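Local coordinates for protein trehalose-6-phosphate phosphatase (Candida albicans, PDB 5DXI) that belongs to the trehalose-phosphatase family of the HAD superfamily and, in this phosphatase domain, binds a magnesium ion, a beryllium trifluoride ion and a glycan, at residues 53-58 with 296-301; 47-52 with 289-294; 88-93 with 183-188; 189-194 with 235-240. One frame throughout, in Å; residues are numbered along the deposited sequence.

Interaction 1 of 4, residues 53-58 with 296-301; sequences LDVLSS and LLAGLV
Val-55 straddles the end of helix 287-298, with one methyl against the carbonyl oxygen of Ala-298 and the other beside the tail that follows. That end is a Schellman motif: Gly-299 leaves the helix with a positive phi of 80°, an angle at which a CB would collide with the carbonyl oxygen of the residue before. Val-55 CG1 stands 3.3 Å from Ala-298 O, and with chi1 at 176° it lies anti to its own backbone N, leaving CG2 beside that nitrogen. CG2 packs 3.7 Å from Leu-300 CD1, and these two side chains run antiparallel alongside one another.

Leu-56 covers the neighbouring part of the helix end. Its CD2 branch approaches Ala-298 CA at 3.7 Å and Ala-298 CB at 3.8 Å, where the short alanine lets the two backbones come close, Leu-56 CA to Ala-298 CA 5.8 Å. No hydrogen bond crosses; methyls pack on methyls and on the backbone of Ala-298. On the sheet side Leu-56 also meets Ile-64, and Tyr-17 of helix 10-19 touches both Leu-56 and Leu-297, placing the contact at the margin of the HAD core. Helix 47-58 is pinned internally at Ser-57, whose OG donates to Leu-53 O at 2.7 Å while Ser-57 N reaches the same oxygen from the opposite face of the carbonyl plane.

Interaction 2 of 4, residues 47-52 with 289-294; sequences DKLNRI and QVLETL
Ile-52 reaches Leu-291 and Leu-294 with two different branches, and this is the tight part of the contact. Its chi1 of -71° sets CG2 anti to the backbone N, and this methyl comes to 3.6 Å from Leu-294 CB. CD1 lies mainly on Leu-291, touching the backbone of the other helix 3.4 Å from Leu-291 O. The same CD1 is 3.9 Å from Leu-291 CB, but also 4.1 Å from Leu-294 CB. Ile-52 crosses both leucine side chains at about a right angle.

Leu-291 buries the most area of any residue in this contact. Deeper in, its CD2 meets Leu-49 CD1 more distantly, at 4.3 Å. On the outer side packing gives way to a looser apposition: the extended chain of Lys-48 runs obliquely past Leu-291, its CD 4.0 Å from Leu-291 CB. The ammonium then ends near Glu-292 without pairing, Lys-48 NZ lying 5.7 Å from Glu-292 OE2. That carboxylate has its salt bridge with Arg-10 through OE1; at its distance the lysine probably adds only a longer-range attraction.

The short axes approach to 10.1 Å with N-to-C directions 30° apart, evidence of near-parallel helices separated by a side-chain layer. Since Val-290 touches Leu-231 and Leu-294 touches Leu-229, helix 287-298 also rests on strand 227-232, the arrangement of neighbouring helices covering a face of the central, mainly parallel sheet in the Rossmann-like HAD core.

Interaction 3 of 4, residues 88-93 with 183-188; sequences AEHGCF and EVRPKF. With GLC (alpha-D-glucopyranose), chain C.
His-90 meets Arg-185 first and Glu-183 last. At its root, CB lies in the guanidinium plane of Arg-185, at the edge, 3.4 Å from NE. With chi1 at -54°, CG sits beside the backbone N. The side chain crosses that of Glu-183 at about a right angle, with ring and carboxylate planes 77° apart. CD2 is 3.3 Å from Glu-183 OE1. CE1 faces Glu-183 OE2 at 3.7 Å, while ND1 is hydrogen-bonded to Thr-236 OG1, which would help hold the ring's rotation. At the tip, NE2 donates weakly to Glu-183 OE1 (2.8 Å, but bent to 133°), and more weakly still to O4 of the glucose, 3.3 Å away. Glu-183 OE1 also takes a salt bridge from Lys-136. Glucose O4 donates to Glu-183 OE2 at 2.4 Å, a very short separation whose exact value is doubtful.

The sugar's other partners include Asp-30 and Ser-68 of the HAD core as well as Glu-134, on strand 132-135 of the antiparallel sheet that carries strand 181-186, and Lys-136 just after it. Sharing one sugar hydroxyl between His-90 and Glu-183 is consistent with the glycan lying between the core loop and this second sheet.

Interaction 4 of 4, residues 189-194 with 235-240; sequences VNKGEI and LTDEDM. With BEF (beryllium trifluoride ion), chain F.
Lys-191 NZ forms a salt bridge with Asp-237 OD2 at 2.8 Å, nearly along the C-O axis, and donates to F1 of the beryllium trifluoride ion at 2.7 Å. Ile-67 O is a third acceptor gripping the ammonium. The chain beyond CG is extended, which carries NZ from the helix start into the beryllium trifluoride pocket of the HAD core, near the magnesium site of Asp-28, Asp-30 and Asp-233; CD passes 3.5 Å from Thr-236 OG1, and CB presses against Met-240 CG at 3.4 Å, tighter than usual.

A second shell holds the carboxylate and the start of the lysine's helix. Asp-237 OD1 accepts from the backbone N of Asp-233 and of Asp-234. A water takes a hydrogen bond from Lys-191 N, gives one to Asp-239 OD2 at 2.6 Å, and is bonded to Thr-236 OG1, which also bonds to His-90 ND1. Asn-190 caps the helix, its OD1 accepting from Glu-193 N at 3.1 Å and weakly from Gly-192 N.

Gly-192 CA lies 3.3 Å from Asp-239 O, where a CB would clash. The first turn of helix 191-199 thus meets helix 235-253 at Asp-239 and Met-240, while Ile-194 and Met-240 both reach Ile-67 on strand 62-67.

In the fold
From the N terminus, helix 47-58 supplies the first half of interactions 2 and 1 in turn, and helix 287-298 with its tail supplies the second halves in the same order. The two closures therefore cross, and they join the early core to the C terminus across nearly the whole chain. Both enclose interactions 3 and 4, which follow in series: 88-93 closes on strand 181-186, then the start of helix 191-199 closes on helix 235-253. These inner contacts also touch through Arg-185 and Asn-190. Centres of interactions 1 and 3 are about 30 Å apart, on opposite sides of the chain's centre.

Interaction 1 of 4, residues 53-58 with 296-301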
loop_
_atom_site.group_PDB
_atom_site.type_symbol
_atom_site.label_atom_id
_atom_site.label_comp_id
_atom_site.label_asym_id
_atom_site.label_seq_id
_atom_site.Cartn_x
_atom_site.Cartn_y
_atom_site.Cartn_z
ATOM N N LEU A 53 -15.133 2.078 7.122
ATOM C CA LEU A 53 -14.567 3.339 6.668
ATOM C C LEU A 53 -15.445 4.513 7.080
ATOM O O LEU A 53 -14.934 5.556 7.493
ATOM C CB LEU A 53 -14.350 3.321 5.151
ATOM C CG LEU A 53 -13.317 2.316 4.625
ATOM C CD1 LEU A 53 -13.242 2.353 3.100
ATOM C CD2 LEU A 53 -11.919 2.543 5.250
ATOM N N ASP A 54 -16.762 4.358 6.960
ATOM C CA ASP A 54 -17.671 5.430 7.374
ATOM C C ASP A 54 -17.516 5.751 8.859
ATOM O O ASP A 54 -17.310 6.905 9.237
ATOM C CB ASP A 54 -19.128 5.067 7.063
ATOM C CG ASP A 54 -20.083 6.227 7.305
ATOM O OD1 ASP A 54 -19.683 7.392 7.062
ATOM O OD2 ASP A 54 -21.231 5.976 7.731
ATOM N N VAL A 55 -17.576 4.725 9.700
ATOM C CA VAL A 55 -17.470 4.940 11.141
ATOM C C VAL A 55 -16.106 5.502 11.516
ATOM O O VAL A 55 -16.002 6.453 12.301
ATOM C CB VAL A 55 -17.700 3.644 11.937
ATOM C CG1 VAL A 55 -17.490 3.902 13.426
ATOM C CG2 VAL A 55 -19.089 3.101 11.676
ATOM N N LEU A 56 -15.055 4.922 10.952
ATOM C CA LEU A 56 -13.714 5.394 11.272
ATOM C C LEU A 56 -13.485 6.822 10.782
ATOM O O LEU A 56 -12.955 7.656 11.519
ATOM C CB LEU A 56 -12.667 4.447 10.687
ATOM C CG LEU A 56 -12.575 3.078 11.370
ATOM C CD1 LEU A 56 -11.405 2.297 10.802
ATOM C CD2 LEU A 56 -12.464 3.200 12.877
ATOM N N SER A 57 -13.919 7.128 9.558
ATOM C CA SER A 57 -13.684 8.460 9.006
ATOM C C SER A 57 -14.543 9.523 9.695
ATOM O O SER A 57 -14.232 10.716 9.623
ATOM C CB SER A 57 -13.954 8.498 7.496
ATOM O OG SER A 57 -15.320 8.248 7.199
ATOM N N SER A 58 -15.596 9.097 10.384
ATOM C CA SER A 58 -16.511 10.049 11.024
ATOM C C SER A 58 -15.916 10.670 12.272
ATOM O O SER A 58 -16.285 11.782 12.667
ATOM C CB SER A 58 -17.825 9.359 11.371
ATOM O OG SER A 58 -18.505 8.975 10.187
ATOM N N LEU A 296 -13.231 -4.037 14.918
ATOM C CA LEU A 296 -12.990 -3.945 16.351
ATOM C C LEU A 296 -12.714 -2.512 16.777
ATOM O O LEU A 296 -13.323 -2.000 17.716
ATOM C CB LEU A 296 -11.801 -4.831 16.747
ATOM C CG LEU A 296 -11.416 -4.769 18.227
ATOM C CD1 LEU A 296 -12.501 -5.459 19.054
ATOM C CD2 LEU A 296 -10.015 -5.341 18.515
ATOM N N LEU A 297 -11.792 -1.859 16.074
ATOM C CA LEU A 297 -11.477 -0.471 16.362
ATOM C C LEU A 297 -12.704 0.405 16.157
ATOM O O LEU A 297 -12.926 1.366 16.892
ATOM C CB LEU A 297 -10.345 0.034 15.465
ATOM C CG LEU A 297 -9.004 -0.702 15.494
ATOM C CD1 LEU A 297 -8.001 0.021 14.601
ATOM C CD2 LEU A 297 -8.502 -0.795 16.914
ATOM N N ALA A 298 -13.493 0.055 15.150
ATOM C CA ALA A 298 -14.647 0.864 14.766
ATOM C C ALA A 298 -15.808 0.774 15.760
ATOM O O ALA A 298 -16.728 1.590 15.725
ATOM C CB ALA A 298 -15.118 0.460 13.364
ATOM N N GLY A 299 -15.771 -0.212 16.644
ATOM C CA GLY A 299 -16.880 -0.427 17.553
ATOM C C GLY A 299 -18.032 -1.175 16.896
ATOM O O GLY A 299 -19.174 -1.093 17.353
ATOM N N LEU A 300 -17.734 -1.902 15.822
ATOM C CA LEU A 300 -18.751 -2.663 15.096
ATOM C C LEU A 300 -18.906 -4.054 15.669
ATOM O O LEU A 300 -19.768 -4.287 16.513
ATOM C CB LEU A 300 -18.414 -2.773 13.608
ATOM C CG LEU A 300 -18.786 -1.663 12.622
ATOM C CD1 LEU A 300 -18.455 -0.267 13.110
ATOM C CD2 LEU A 300 -18.175 -1.958 11.255
ATOM N N VAL A 301 -18.092 -4.984 15.177
ATOM C CA VAL A 301 -18.124 -6.365 15.647
ATOM C C VAL A 301 -16.700 -6.859 15.886
ATOM O O VAL A 301 -16.135 -6.670 16.968
ATOM C CB VAL A 301 -18.839 -7.315 14.641
ATOM C CG1 VAL A 301 -19.467 -8.493 15.374
ATOM C CG2 VAL A 301 -19.903 -6.575 13.839
#

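Interaction 2 of 4, residues 47-52 with 289-294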
loop_
_atom_site.group_PDB
_atom_site.type_symbol
_atom_site.label_atom_id
_atom_site.label_comp_id
_atom_site.label_asym_id
_atom_site.label_seq_id
_atom_site.Cartn_x
_atom_site.Cartn_y
_atom_site.Cartn_z
ATOM N N ASP A 47 -19.616 -4.301 1.855
ATOM C CA ASP A 47 -20.386 -3.412 2.734
ATOM C C ASP A 47 -19.693 -3.275 4.107
ATOM O O ASP A 47 -19.681 -2.193 4.707
ATOM C CB ASP A 47 -21.831 -3.916 2.893
ATOM C CG ASP A 47 -22.640 -3.068 3.854
ATOM O OD1 ASP A 47 -22.700 -1.834 3.670
ATOM O OD2 ASP A 47 -23.208 -3.635 4.807
ATOM N N LYS A 48 -19.142 -4.371 4.609
ATOM C CA LYS A 48 -18.429 -4.322 5.895
ATOM C C LYS A 48 -17.286 -3.298 5.855
ATOM O O LYS A 48 -17.135 -2.473 6.766
ATOM C CB LYS A 48 -17.884 -5.691 6.275
ATOM C CG LYS A 48 -17.193 -5.693 7.639
ATOM C CD LYS A 48 -16.783 -7.087 8.055
ATOM C CE LYS A 48 -16.421 -7.143 9.537
ATOM N NZ LYS A 48 -15.942 -8.506 9.922
ATOM N N LEU A 49 -16.500 -3.335 4.784
ATOM C CA LEU A 49 -15.435 -2.345 4.598
ATOM C C LEU A 49 -16.015 -0.930 4.564
ATOM O O LEU A 49 -15.500 -0.007 5.217
ATOM C CB LEU A 49 -14.647 -2.636 3.320
ATOM C CG LEU A 49 -13.653 -1.557 2.860
ATOM C CD1 LEU A 49 -12.579 -1.282 3.920
ATOM C CD2 LEU A 49 -13.004 -1.962 1.543
ATOM N N ASN A 50 -17.088 -0.751 3.795
ATOM C CA ASN A 50 -17.702 0.564 3.701
ATOM C C ASN A 50 -18.184 1.053 5.045
ATOM O O ASN A 50 -18.042 2.226 5.357
ATOM C CB ASN A 50 -18.849 0.557 2.691
ATOM C CG ASN A 50 -18.346 0.477 1.270
ATOM O OD1 ASN A 50 -17.205 0.861 0.996
ATOM N ND2 ASN A 50 -19.179 -0.030 0.360
ATOM N N ARG A 51 -18.730 0.157 5.859
ATOM C CA ARG A 51 -19.228 0.575 7.173
ATOM C C ARG A 51 -18.064 0.953 8.084
ATOM O O ARG A 51 -18.104 1.959 8.811
ATOM C CB ARG A 51 -20.071 -0.534 7.812
ATOM C CG ARG A 51 -20.796 -0.117 9.096
ATOM C CD ARG A 51 -21.871 -1.146 9.488
ATOM N NE ARG A 51 -21.674 -2.446 8.829
ATOM C CZ ARG A 51 -21.292 -3.559 9.457
ATOM N NH1 ARG A 51 -21.071 -3.542 10.767
ATOM N NH2 ARG A 51 -21.135 -4.690 8.775
ATOM N N ILE A 52 -17.011 0.150 8.019
ATOM C CA ILE A 52 -15.806 0.438 8.777
ATOM C C ILE A 52 -15.257 1.813 8.417
ATOM O O ILE A 52 -15.013 2.645 9.296
ATOM C CB ILE A 52 -14.735 -0.641 8.516
ATOM C CG1 ILE A 52 -15.158 -1.954 9.178
ATOM C CG2 ILE A 52 -13.371 -0.181 9.032
ATOM C CD1 ILE A 52 -14.321 -3.171 8.764
ATOM N N GLN A 289 -9.471 -11.067 8.394
ATOM C CA GLN A 289 -8.990 -10.681 9.713
ATOM C C GLN A 289 -8.697 -9.190 9.770
ATOM O O GLN A 289 -8.864 -8.564 10.817
ATOM C CB GLN A 289 -7.754 -11.497 10.102
ATOM C CG GLN A 289 -8.070 -12.961 10.400
ATOM C CD GLN A 289 -8.117 -13.822 9.149
ATOM O OE1 GLN A 289 -7.333 -13.632 8.217
ATOM N NE2 GLN A 289 -9.048 -14.770 9.115
ATOM N N VAL A 290 -8.311 -8.608 8.637
ATOM C CA VAL A 290 -8.121 -7.156 8.578
ATOM C C VAL A 290 -9.428 -6.447 8.938
ATOM O O VAL A 290 -9.450 -5.526 9.758
ATOM C CB VAL A 290 -7.642 -6.681 7.183
ATOM C CG1 VAL A 290 -7.568 -5.155 7.138
ATOM C CG2 VAL A 290 -6.270 -7.288 6.827
ATOM N N LEU A 291 -10.527 -6.873 8.325
ATOM C CA LEU A 291 -11.800 -6.204 8.590
ATOM C C LEU A 291 -12.287 -6.460 10.023
ATOM O O LEU A 291 -12.878 -5.571 10.651
ATOM C CB LEU A 291 -12.867 -6.642 7.576
ATOM C CG LEU A 291 -12.474 -6.407 6.114
ATOM C CD1 LEU A 291 -13.670 -6.617 5.159
ATOM C CD2 LEU A 291 -11.843 -5.041 5.928
ATOM N N GLU A 292 -12.020 -7.656 10.548
ATOM C CA GLU A 292 -12.335 -7.948 11.949
ATOM C C GLU A 292 -11.640 -6.942 12.844
ATOM O O GLU A 292 -12.264 -6.327 13.713
ATOM C CB GLU A 292 -11.902 -9.366 12.341
ATOM C CG GLU A 292 -12.641 -10.489 11.626
ATOM C CD GLU A 292 -12.058 -11.859 11.935
ATOM O OE1 GLU A 292 -11.046 -11.944 12.678
ATOM O OE2 GLU A 292 -12.597 -12.860 11.412
ATOM N N THR A 293 -10.346 -6.744 12.590
ATOM C CA THR A 293 -9.532 -5.836 13.385
ATOM C C THR A 293 -9.990 -4.394 13.226
ATOM O O THR A 293 -10.104 -3.657 14.212
ATOM C CB THR A 293 -8.024 -5.941 13.012
ATOM O OG1 THR A 293 -7.576 -7.291 13.171
ATOM C CG2 THR A 293 -7.192 -5.039 13.894
ATOM N N LEU A 294 -10.238 -3.971 11.989
ATOM C CA LEU A 294 -10.705 -2.600 11.781
ATOM C C LEU A 294 -12.113 -2.435 12.379
ATOM O O LEU A 294 -12.436 -1.394 12.983
ATOM C CB LEU A 294 -10.676 -2.232 10.287
ATOM C CG LEU A 294 -9.275 -2.260 9.649
ATOM C CD1 LEU A 294 -9.323 -1.869 8.180
ATOM C CD2 LEU A 294 -8.308 -1.350 10.410
#

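Interaction 3 of 4, residues 88-93 with 183-188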
loop_
_atom_site.group_PDB
_atom_site.type_symbol
_atom_site.label_atom_id
_atom_site.label_comp_id
_atom_site.label_asym_id
_atom_site.label_seq_id
_atom_site.Cartn_x
_atom_site.Cartn_y
_atom_site.Cartn_z
ATOM N N ALA A 88 -2.405 6.683 -5.735
ATOM C CA ALA A 88 -2.534 5.772 -6.856
ATOM C C ALA A 88 -1.180 5.447 -7.474
ATOM O O ALA A 88 -0.227 6.221 -7.337
ATOM C CB ALA A 88 -3.502 6.390 -7.941
ATOM N N GLU A 89 -1.110 4.292 -8.132
ATOM C CA GLU A 89 0.048 3.823 -8.907
ATOM C C GLU A 89 1.354 3.777 -8.106
ATOM O O GLU A 89 2.401 4.228 -8.579
ATOM C CB GLU A 89 0.239 4.688 -10.174
ATOM C CG GLU A 89 -1.027 4.792 -11.016
ATOM C CD GLU A 89 -0.822 5.231 -12.474
ATOM O OE1 GLU A 89 0.292 5.125 -13.023
ATOM O OE2 GLU A 89 -1.819 5.650 -13.085
ATOM N N HIS A 90 1.273 3.211 -6.904
ATOM C CA HIS A 90 2.427 2.954 -6.059
ATOM C C HIS A 90 3.189 4.249 -5.776
ATOM O O HIS A 90 4.400 4.272 -5.883
ATOM C CB HIS A 90 3.377 1.923 -6.696
ATOM C CG HIS A 90 2.715 0.632 -7.082
ATOM N ND1 HIS A 90 2.458 -0.376 -6.177
ATOM C CD2 HIS A 90 2.277 0.182 -8.281
ATOM C CE1 HIS A 90 1.883 -1.392 -6.803
ATOM N NE2 HIS A 90 1.761 -1.077 -8.081
ATOM N N GLY A 91 2.473 5.321 -5.435
ATOM C CA GLY A 91 3.117 6.563 -5.029
ATOM C C GLY A 91 3.211 7.667 -6.079
ATOM O O GLY A 91 3.790 8.722 -5.815
ATOM N N CYS A 92 2.639 7.447 -7.261
ATOM C CA CYS A 92 2.722 8.463 -8.308
ATOM C C CYS A 92 1.731 9.604 -8.113
ATOM O O CYS A 92 1.999 10.739 -8.529
ATOM C CB CYS A 92 2.520 7.829 -9.685
ATOM S SG CYS A 92 3.870 6.694 -10.126
ATOM N N PHE A 93 0.604 9.323 -7.459
ATOM C CA PHE A 93 -0.460 10.326 -7.314
ATOM C C PHE A 93 -0.986 10.380 -5.893
ATOM O O PHE A 93 -1.019 9.361 -5.221
ATOM C CB PHE A 93 -1.640 10.038 -8.263
ATOM C CG PHE A 93 -1.270 10.032 -9.717
ATOM C CD1 PHE A 93 -0.799 8.881 -10.323
ATOM C CD2 PHE A 93 -1.390 11.183 -10.479
ATOM C CE1 PHE A 93 -0.450 8.883 -11.661
ATOM C CE2 PHE A 93 -1.044 11.191 -11.818
ATOM C CZ PHE A 93 -0.582 10.045 -12.413
ATOM N N GLU A 183 5.453 -5.166 -12.129
ATOM C CA GLU A 183 5.080 -3.777 -12.265
ATOM C C GLU A 183 6.334 -2.967 -12.425
ATOM O O GLU A 183 7.328 -3.283 -11.840
ATOM C CB GLU A 183 4.268 -3.293 -11.053
ATOM C CG GLU A 183 2.951 -4.026 -10.816
ATOM C CD GLU A 183 1.825 -3.133 -10.346
ATOM O OE1 GLU A 183 1.799 -1.968 -10.691
ATOM O OE2 GLU A 183 0.948 -3.606 -9.641
ATOM N N VAL A 184 6.276 -1.935 -13.240
ATOM C CA VAL A 184 7.394 -1.019 -13.431
ATOM C C VAL A 184 6.962 0.425 -13.192
ATOM O O VAL A 184 5.946 0.879 -13.716
ATOM C CB VAL A 184 7.991 -1.143 -14.846
ATOM C CG1 VAL A 184 9.129 -0.153 -15.027
ATOM C CG2 VAL A 184 8.490 -2.571 -15.091
ATOM N N ARG A 185 7.725 1.142 -12.381
ATOM C CA ARG A 185 7.414 2.529 -12.116
ATOM C C ARG A 185 8.700 3.249 -11.704
ATOM O O ARG A 185 9.678 2.586 -11.362
ATOM C CB ARG A 185 6.330 2.624 -11.041
ATOM C CG ARG A 185 6.761 2.072 -9.732
ATOM C CD ARG A 185 6.535 3.049 -8.592
ATOM N NE ARG A 185 6.727 2.337 -7.335
ATOM C CZ ARG A 185 7.914 2.020 -6.838
ATOM N NH1 ARG A 185 9.024 2.396 -7.467
ATOM N NH2 ARG A 185 7.995 1.350 -5.702
ATOM N N PRO A 186 8.701 4.602 -11.761
ATOM C CA PRO A 186 9.886 5.387 -11.396
ATOM C C PRO A 186 10.349 5.016 -10.013
ATOM O O PRO A 186 9.518 4.749 -9.142
ATOM C CB PRO A 186 9.388 6.836 -11.434
ATOM C CG PRO A 186 8.242 6.813 -12.393
ATOM C CD PRO A 186 7.580 5.471 -12.170
ATOM N N LYS A 187 11.661 4.954 -9.831
ATOM C CA LYS A 187 12.218 4.478 -8.587
ATOM C C LYS A 187 12.009 5.480 -7.460
ATOM O O LYS A 187 11.908 5.096 -6.293
ATOM C CB LYS A 187 13.707 4.149 -8.759
ATOM C CG LYS A 187 14.285 3.382 -7.587
ATOM C CD LYS A 187 15.540 2.591 -7.966
ATOM C CE LYS A 187 16.760 3.474 -8.044
ATOM N NZ LYS A 187 17.151 3.952 -6.688
ATOM N N PHE A 188 11.942 6.764 -7.791
ATOM C CA PHE A 188 11.953 7.772 -6.739
ATOM C C PHE A 188 10.560 8.256 -6.335
ATOM O O PHE A 188 10.433 9.195 -5.550
ATOM C CB PHE A 188 12.837 8.950 -7.170
ATOM C CG PHE A 188 14.270 8.551 -7.392
ATOM C CD1 PHE A 188 15.085 8.229 -6.316
ATOM C CD2 PHE A 188 14.793 8.460 -8.672
ATOM C CE1 PHE A 188 16.402 7.838 -6.514
ATOM C CE2 PHE A 188 16.105 8.068 -8.876
ATOM C CZ PHE A 188 16.910 7.755 -7.794
HETATM C C1 GLC C . -4.281 -5.194 -8.647
HETATM C C2 GLC C . -4.232 -4.320 -9.893
HETATM C C3 GLC C . -2.816 -3.764 -10.072
HETATM C C4 GLC C . -2.410 -3.016 -8.814
HETATM C C5 GLC C . -2.509 -3.963 -7.622
HETATM C C6 GLC C . -2.225 -3.204 -6.339
HETATM O O1 GLC C . -3.462 -6.349 -8.825
HETATM O O2 GLC C . -4.611 -5.105 -11.020
HETATM O O3 GLC C . -2.783 -2.864 -11.169
HETATM O O4 GLC C . -1.055 -2.530 -8.929
HETATM O O5 GLC C . -3.823 -4.480 -7.498
HETATM O O6 GLC C . -3.268 -2.246 -6.125
#

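Interaction 4 of 4, residues 189-194 with 235-240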
loop_
_atom_site.group_PDB
_atom_site.type_symbol
_atom_site.label_atom_id
_atom_site.label_comp_id
_atom_site.label_asym_id
_atom_site.label_seq_id
_atom_site.Cartn_x
_atom_site.Cartn_y
_atom_site.Cartn_z
ATOM N N VAL A 189 9.526 7.611 -6.873
ATOM C CA VAL A 189 8.182 7.648 -6.286
ATOM C C VAL A 189 7.841 6.230 -5.793
ATOM O O VAL A 189 8.149 5.250 -6.473
ATOM C CB VAL A 189 7.098 8.135 -7.280
ATOM C CG1 VAL A 189 7.222 9.640 -7.558
ATOM C CG2 VAL A 189 7.130 7.328 -8.570
ATOM N N ASN A 190 7.243 6.126 -4.607
ATOM C CA ASN A 190 6.845 4.835 -4.042
ATOM C C ASN A 190 5.963 5.035 -2.810
ATOM O O ASN A 190 5.831 6.159 -2.314
ATOM C CB ASN A 190 8.065 3.990 -3.669
ATOM C CG ASN A 190 8.976 4.695 -2.677
ATOM O OD1 ASN A 190 8.682 4.756 -1.474
ATOM N ND2 ASN A 190 10.109 5.208 -3.172
ATOM N N LYS A 191 5.358 3.951 -2.323
ATOM C CA LYS A 191 4.419 4.044 -1.205
ATOM C C LYS A 191 5.115 4.537 0.075
ATOM O O LYS A 191 4.474 5.115 0.947
ATOM C CB LYS A 191 3.735 2.697 -0.957
ATOM C CG LYS A 191 2.778 2.227 -2.066
ATOM C CD LYS A 191 1.846 1.115 -1.560
ATOM C CE LYS A 191 0.784 0.695 -2.612
ATOM N NZ LYS A 191 -0.105 -0.383 -2.036
ATOM N N GLY A 192 6.420 4.302 0.188
ATOM C CA GLY A 192 7.183 4.782 1.329
ATOM C C GLY A 192 7.264 6.306 1.388
ATOM O O GLY A 192 7.194 6.892 2.471
ATOM N N GLU A 193 7.388 6.948 0.224
ATOM C CA GLU A 193 7.371 8.410 0.137
ATOM C C GLU A 193 6.039 8.971 0.600
ATOM O O GLU A 193 5.980 9.984 1.308
ATOM C CB GLU A 193 7.609 8.879 -1.300
ATOM C CG GLU A 193 9.037 9.110 -1.666
ATOM C CD GLU A 193 9.721 10.078 -0.722
ATOM O OE1 GLU A 193 9.224 11.222 -0.541
ATOM O OE2 GLU A 193 10.748 9.669 -0.158
ATOM N N ILE A 194 4.968 8.323 0.156
ATOM C CA ILE A 194 3.613 8.726 0.524
ATOM C C ILE A 194 3.460 8.693 2.044
ATOM O O ILE A 194 2.944 9.637 2.651
ATOM C CB ILE A 194 2.529 7.807 -0.130
ATOM C CG1 ILE A 194 2.689 7.763 -1.650
ATOM C CG2 ILE A 194 1.118 8.268 0.221
ATOM C CD1 ILE A 194 2.500 9.117 -2.326
ATOM N N LEU A 235 4.828 -6.709 -2.183
ATOM C CA LEU A 235 6.161 -6.145 -2.139
ATOM C C LEU A 235 6.130 -4.619 -2.090
ATOM O O LEU A 235 6.867 -4.001 -1.324
ATOM C CB LEU A 235 6.966 -6.628 -3.345
ATOM C CG LEU A 235 8.364 -6.022 -3.484
ATOM C CD1 LEU A 235 9.206 -6.283 -2.242
ATOM C CD2 LEU A 235 9.050 -6.563 -4.747
ATOM N N THR A 236 5.255 -4.018 -2.890
ATOM C CA THR A 236 5.079 -2.576 -2.860
ATOM C C THR A 236 4.842 -2.026 -1.448
ATOM O O THR A 236 5.307 -0.934 -1.119
ATOM C CB THR A 236 3.920 -2.135 -3.775
ATOM O OG1 THR A 236 3.881 -0.712 -3.792
ATOM C CG2 THR A 236 2.545 -2.696 -3.283
ATOM N N ASP A 237 4.159 -2.797 -0.605
ATOM C CA ASP A 237 3.804 -2.353 0.742
ATOM C C ASP A 237 4.969 -2.419 1.725
ATOM O O ASP A 237 4.948 -1.777 2.774
ATOM C CB ASP A 237 2.653 -3.189 1.240
ATOM C CG ASP A 237 1.515 -3.184 0.252
ATOM O OD1 ASP A 237 1.124 -4.265 -0.224
ATOM O OD2 ASP A 237 1.057 -2.069 -0.083
ATOM N N GLU A 238 5.975 -3.220 1.398
ATOM C CA GLU A 238 7.211 -3.230 2.189
ATOM C C GLU A 238 7.842 -1.825 2.242
ATOM O O GLU A 238 8.555 -1.482 3.202
ATOM C CB GLU A 238 8.196 -4.241 1.607
ATOM C CG GLU A 238 7.736 -5.707 1.766
ATOM C CD GLU A 238 7.586 -6.117 3.222
ATOM O OE1 GLU A 238 8.544 -5.902 4.020
ATOM O OE2 GLU A 238 6.504 -6.638 3.572
ATOM N N ASP A 239 7.605 -1.027 1.202
ATOM C CA ASP A 239 8.051 0.373 1.211
ATOM C C ASP A 239 7.356 1.165 2.319
ATOM O O ASP A 239 7.976 1.991 2.987
ATOM C CB ASP A 239 7.804 1.029 -0.154
ATOM C CG ASP A 239 8.658 0.414 -1.244
ATOM O OD1 ASP A 239 9.683 -0.211 -0.892
ATOM O OD2 ASP A 239 8.334 0.564 -2.433
ATOM N N MET A 240 6.070 0.900 2.529
ATOM C CA MET A 240 5.365 1.543 3.623
ATOM C C MET A 240 5.919 1.118 4.974
ATOM O O MET A 240 6.172 1.971 5.822
ATOM C CB MET A 240 3.867 1.251 3.576
ATOM C CG MET A 240 3.183 1.761 2.311
ATOM S SD MET A 240 1.391 1.932 2.495
ATOM C CE MET A 240 0.950 0.202 2.665
HETATM BE BE BEF F . -2.590 -2.267 -2.535
HETATM F F1 BEF F . -1.458 -1.889 -3.841
HETATM F F2 BEF F . -2.929 -3.815 -3.315
HETATM F F3 BEF F . -4.003 -1.591 -3.355
HETATM O O HOH W 1 6.009 1.246 -3.461
#